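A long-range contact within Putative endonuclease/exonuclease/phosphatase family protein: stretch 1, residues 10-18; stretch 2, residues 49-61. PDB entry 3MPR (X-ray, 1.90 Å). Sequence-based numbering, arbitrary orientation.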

# COMPACT_ATOMS: atom_id res chain seq x y z
N ALA A 10 -8.63 9.34 -0.27
CA ALA A 10 -8.77 8.42 0.85
C ALA A 10 -9.78 8.95 1.87
O ALA A 10 -10.10 10.15 1.90
CB ALA A 10 -7.44 8.18 1.53
N SER A 11 -10.28 8.03 2.68
CA SER A 11 -11.10 8.35 3.83
C SER A 11 -10.45 7.63 5.00
O SER A 11 -10.15 6.44 4.92
CB SER A 11 -12.53 7.85 3.63
OG SER A 11 -13.35 8.20 4.75
N TYR A 12 -10.19 8.34 6.09
CA TYR A 12 -9.46 7.72 7.21
C TYR A 12 -9.92 8.32 8.52
O TYR A 12 -9.68 9.50 8.78
CB TYR A 12 -7.97 7.98 7.04
CG TYR A 12 -7.04 7.03 7.77
CD1 TYR A 12 -7.52 6.01 8.56
CD2 TYR A 12 -5.66 7.17 7.65
CE1 TYR A 12 -6.65 5.14 9.22
CE2 TYR A 12 -4.78 6.31 8.30
CZ TYR A 12 -5.28 5.30 9.09
OH TYR A 12 -4.41 4.44 9.73
N ASN A 13 -10.58 7.50 9.34
CA ASN A 13 -10.94 7.92 10.69
C ASN A 13 -9.72 7.76 11.59
O ASN A 13 -9.27 6.65 11.85
CB ASN A 13 -12.11 7.09 11.21
CG ASN A 13 -12.52 7.47 12.62
OD1 ASN A 13 -11.69 7.88 13.43
ND2 ASN A 13 -13.81 7.35 12.91
N LEU A 14 -9.18 8.88 12.07
CA LEU A 14 -7.89 8.88 12.76
C LEU A 14 -8.01 8.61 14.26
O LEU A 14 -7.00 8.48 14.96
CB LEU A 14 -7.15 10.21 12.51
CG LEU A 14 -6.93 10.58 11.03
CD1 LEU A 14 -5.86 11.66 10.91
CD2 LEU A 14 -6.54 9.36 10.20
N ARG A 15 -9.25 8.52 14.74
CA ARG A 15 -9.55 8.23 16.15
C ARG A 15 -9.20 9.40 17.09
O ARG A 15 -8.04 9.82 17.20
CB ARG A 15 -8.86 6.94 16.60
CG ARG A 15 -9.18 6.53 18.03
CD ARG A 15 -10.69 6.35 18.21
NE ARG A 15 -11.05 5.83 19.53
CZ ARG A 15 -12.28 5.90 20.03
NH1 ARG A 15 -13.24 6.49 19.32
NH2 ARG A 15 -12.55 5.41 21.23
N ASN A 16 -10.21 9.93 17.76
CA ASN A 16 -9.98 11.07 18.64
C ASN A 16 -8.96 10.72 19.73
O ASN A 16 -8.93 9.59 20.23
CB ASN A 16 -11.30 11.54 19.26
CG ASN A 16 -11.81 10.60 20.32
OD1 ASN A 16 -12.67 9.76 20.06
ND2 ASN A 16 -11.27 10.72 21.52
N ALA A 17 -8.13 11.69 20.08
CA ALA A 17 -7.13 11.48 21.12
C ALA A 17 -7.80 11.47 22.49
O ALA A 17 -8.46 12.43 22.88
CB ALA A 17 -6.06 12.55 21.05
N ASN A 18 -7.63 10.36 23.21
CA ASN A 18 -8.21 10.21 24.55
C ASN A 18 -7.35 9.33 25.46
O ASN A 18 -6.50 8.56 24.98
CB ASN A 18 -9.62 9.62 24.48
CG ASN A 18 -9.65 8.21 23.93
OD1 ASN A 18 -9.48 7.24 24.67
ND2 ASN A 18 -9.85 8.09 22.61
N THR A 49 -10.72 13.10 6.81
CA THR A 49 -10.43 12.49 8.10
C THR A 49 -11.63 12.66 9.03
O THR A 49 -12.44 13.56 8.85
CB THR A 49 -9.22 13.15 8.77
OG1 THR A 49 -9.51 14.53 9.07
CG2 THR A 49 -7.99 13.05 7.86
N GLN A 50 -11.73 11.81 10.05
CA GLN A 50 -12.75 11.99 11.06
C GLN A 50 -12.15 11.89 12.46
O GLN A 50 -11.09 11.29 12.65
CB GLN A 50 -13.90 11.00 10.87
CG GLN A 50 -14.49 10.98 9.45
CD GLN A 50 -13.71 10.11 8.48
OE1 GLN A 50 -13.26 9.02 8.83
NE2 GLN A 50 -13.56 10.59 7.25
N GLU A 51 -12.83 12.52 13.41
CA GLU A 51 -12.54 12.44 14.85
C GLU A 51 -11.41 13.30 15.41
O GLU A 51 -11.16 13.27 16.61
CB GLU A 51 -12.35 10.99 15.31
CG GLU A 51 -13.61 10.17 15.23
CD GLU A 51 -13.56 8.90 16.08
OE1 GLU A 51 -12.85 8.89 17.12
OE2 GLU A 51 -14.27 7.93 15.72
N CYS A 52 -10.73 14.07 14.57
CA CYS A 52 -9.61 14.85 15.08
C CYS A 52 -10.04 16.08 15.87
O CYS A 52 -10.83 16.88 15.40
CB CYS A 52 -8.71 15.31 13.94
SG CYS A 52 -7.72 13.98 13.24
N PHE A 53 -9.46 16.26 17.05
CA PHE A 53 -9.55 17.53 17.73
C PHE A 53 -8.53 18.44 17.07
O PHE A 53 -7.65 17.98 16.35
CB PHE A 53 -9.28 17.37 19.23
CG PHE A 53 -10.34 16.62 19.96
CD1 PHE A 53 -11.60 17.17 20.13
CD2 PHE A 53 -10.09 15.37 20.49
CE1 PHE A 53 -12.59 16.49 20.81
CE2 PHE A 53 -11.07 14.67 21.17
CZ PHE A 53 -12.32 15.24 21.33
N LEU A 54 -8.62 19.75 17.30
CA LEU A 54 -7.72 20.66 16.63
C LEU A 54 -6.25 20.33 16.88
O LEU A 54 -5.42 20.45 15.99
CB LEU A 54 -8.02 22.12 17.03
CG LEU A 54 -7.11 23.19 16.42
CD1 LEU A 54 -7.17 23.18 14.90
CD2 LEU A 54 -7.46 24.58 16.97
N HIS A 55 -5.90 19.93 18.10
CA HIS A 55 -4.50 19.64 18.38
C HIS A 55 -3.98 18.49 17.51
O HIS A 55 -2.83 18.52 17.07
CB HIS A 55 -4.23 19.42 19.87
CG HIS A 55 -4.70 18.11 20.42
ND1 HIS A 55 -5.96 17.92 20.93
CD2 HIS A 55 -4.05 16.94 20.59
CE1 HIS A 55 -6.08 16.69 21.37
NE2 HIS A 55 -4.93 16.06 21.18
N GLN A 56 -4.83 17.50 17.26
CA GLN A 56 -4.48 16.39 16.38
C GLN A 56 -4.29 16.85 14.93
O GLN A 56 -3.43 16.33 14.21
CB GLN A 56 -5.57 15.33 16.43
CG GLN A 56 -5.72 14.65 17.78
CD GLN A 56 -6.80 13.62 17.75
OE1 GLN A 56 -6.60 12.50 17.27
NE2 GLN A 56 -7.98 13.98 18.24
N LEU A 57 -5.11 17.80 14.48
CA LEU A 57 -4.96 18.34 13.13
C LEU A 57 -3.62 19.03 12.98
O LEU A 57 -2.95 18.90 11.95
CB LEU A 57 -6.11 19.30 12.80
CG LEU A 57 -7.51 18.66 12.75
CD1 LEU A 57 -8.55 19.74 12.54
CD2 LEU A 57 -7.58 17.61 11.62
N LYS A 58 -3.22 19.78 14.01
CA LYS A 58 -1.94 20.50 13.97
C LYS A 58 -0.76 19.53 13.94
O LYS A 58 0.22 19.76 13.23
CB LYS A 58 -1.84 21.46 15.16
CG LYS A 58 -2.69 22.71 14.95
CD LYS A 58 -2.71 23.59 16.18
CE LYS A 58 -3.57 24.83 15.95
NZ LYS A 58 -3.68 25.61 17.22
N ASP A 59 -0.86 18.46 14.70
CA ASP A 59 0.15 17.40 14.69
C ASP A 59 0.26 16.79 13.29
O ASP A 59 1.37 16.55 12.79
CB ASP A 59 -0.23 16.27 15.64
CG ASP A 59 -0.27 16.71 17.09
OD1 ASP A 59 0.32 17.76 17.40
OD2 ASP A 59 -0.88 15.99 17.91
N MSE A 60 -0.88 16.53 12.68
CA MSE A 60 -0.86 15.88 11.37
C MSE A 60 -0.25 16.79 10.32
O MSE A 60 0.58 16.37 9.53
CB MSE A 60 -2.27 15.42 10.95
CG MSE A 60 -2.79 14.23 11.74
SE MSE A 60 -1.72 12.60 11.38
CE MSE A 60 -1.84 12.63 9.44
N LYS A 61 -0.65 18.06 10.32
CA LYS A 61 -0.06 19.00 9.37
C LYS A 61 1.46 19.10 9.60
O LYS A 61 2.24 19.11 8.64
CB LYS A 61 -0.74 20.37 9.46
CG LYS A 61 -0.18 21.39 8.49
CD LYS A 61 -1.04 22.66 8.47
CE LYS A 61 -0.47 23.68 7.51
NZ LYS A 61 -1.24 24.96 7.60
O HOH W 1 -13.20 6.89 7.10

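The carboxylate of E51 is the most striking element here: one buried acidic side chain gathers three donors, one from the end of the first strand and two from the loop that follows it. Its OE2 accepts a hydrogen bond from N13 ND2 at 2.9 Å. Its OE1 takes the backbone amide of N16, with 2.9 Å from N16 N to E51 OE1 and a nearly straight angle of 169°, and also meets the R15 guanidinium, where R15 NH1 lies 3.3 Å from E51 OE1 in a hydrogen-bonded salt bridge. Glutamate suits the site because its two oxygens can serve several donors at once and its charge is answered by arginine. The CA-to-CB bond of R15 points away from the second stretch, yet its long chain brings the charged end back.

Before this loop, the backbones run side by side as parallel strands, with bridges pairing Y12 with T49 and N13 with Q50. Y12 and T49 place their side chains on one face of the sheet, N13 and Q50 on the other. The strand bonding is uneven: Q50 N donates weakly to Y12 O at 3.3 Å, whereas L14 N to Q50 O is a better bond at 3.1 Å.

Q50 folds its side chain back along the first strand, and its NE2 gives a weak hydrogen bond to S11 OG at 3.5 Å. A water joins the same two residues, 2.7 Å from S11 OG and 2.7 Å from Q50 OE1. An amide and a hydroxyl suit such a junction, since both can engage protein and water. N13 has a second task: its OD1 accepts R15 N at 2.8 Å, so that one asparagine amide steadies its own turn while its nitrogen reaches E51.

L14 supplies the apolar part of the contact. Its CD1 lies 3.8 Å from C52 SG and 4.1 Å from M60 CG, and it also approaches T49 CG2 at 4.0 Å. A branched aliphatic side chain can fill this space between loop, strand and helix without requiring a polar partner; M60 is selenomethionine, and its flexible chain reaches in from the helix.

Farther along, the small side chain of A17 points toward the second stretch and lies close to the Q56 side chain, with A17 CB 3.5 Å from Q56 CD. F53, at the N-cap position of the helix, brings its ring within reach, with F53 CE2 3.7 Å from N16 CB.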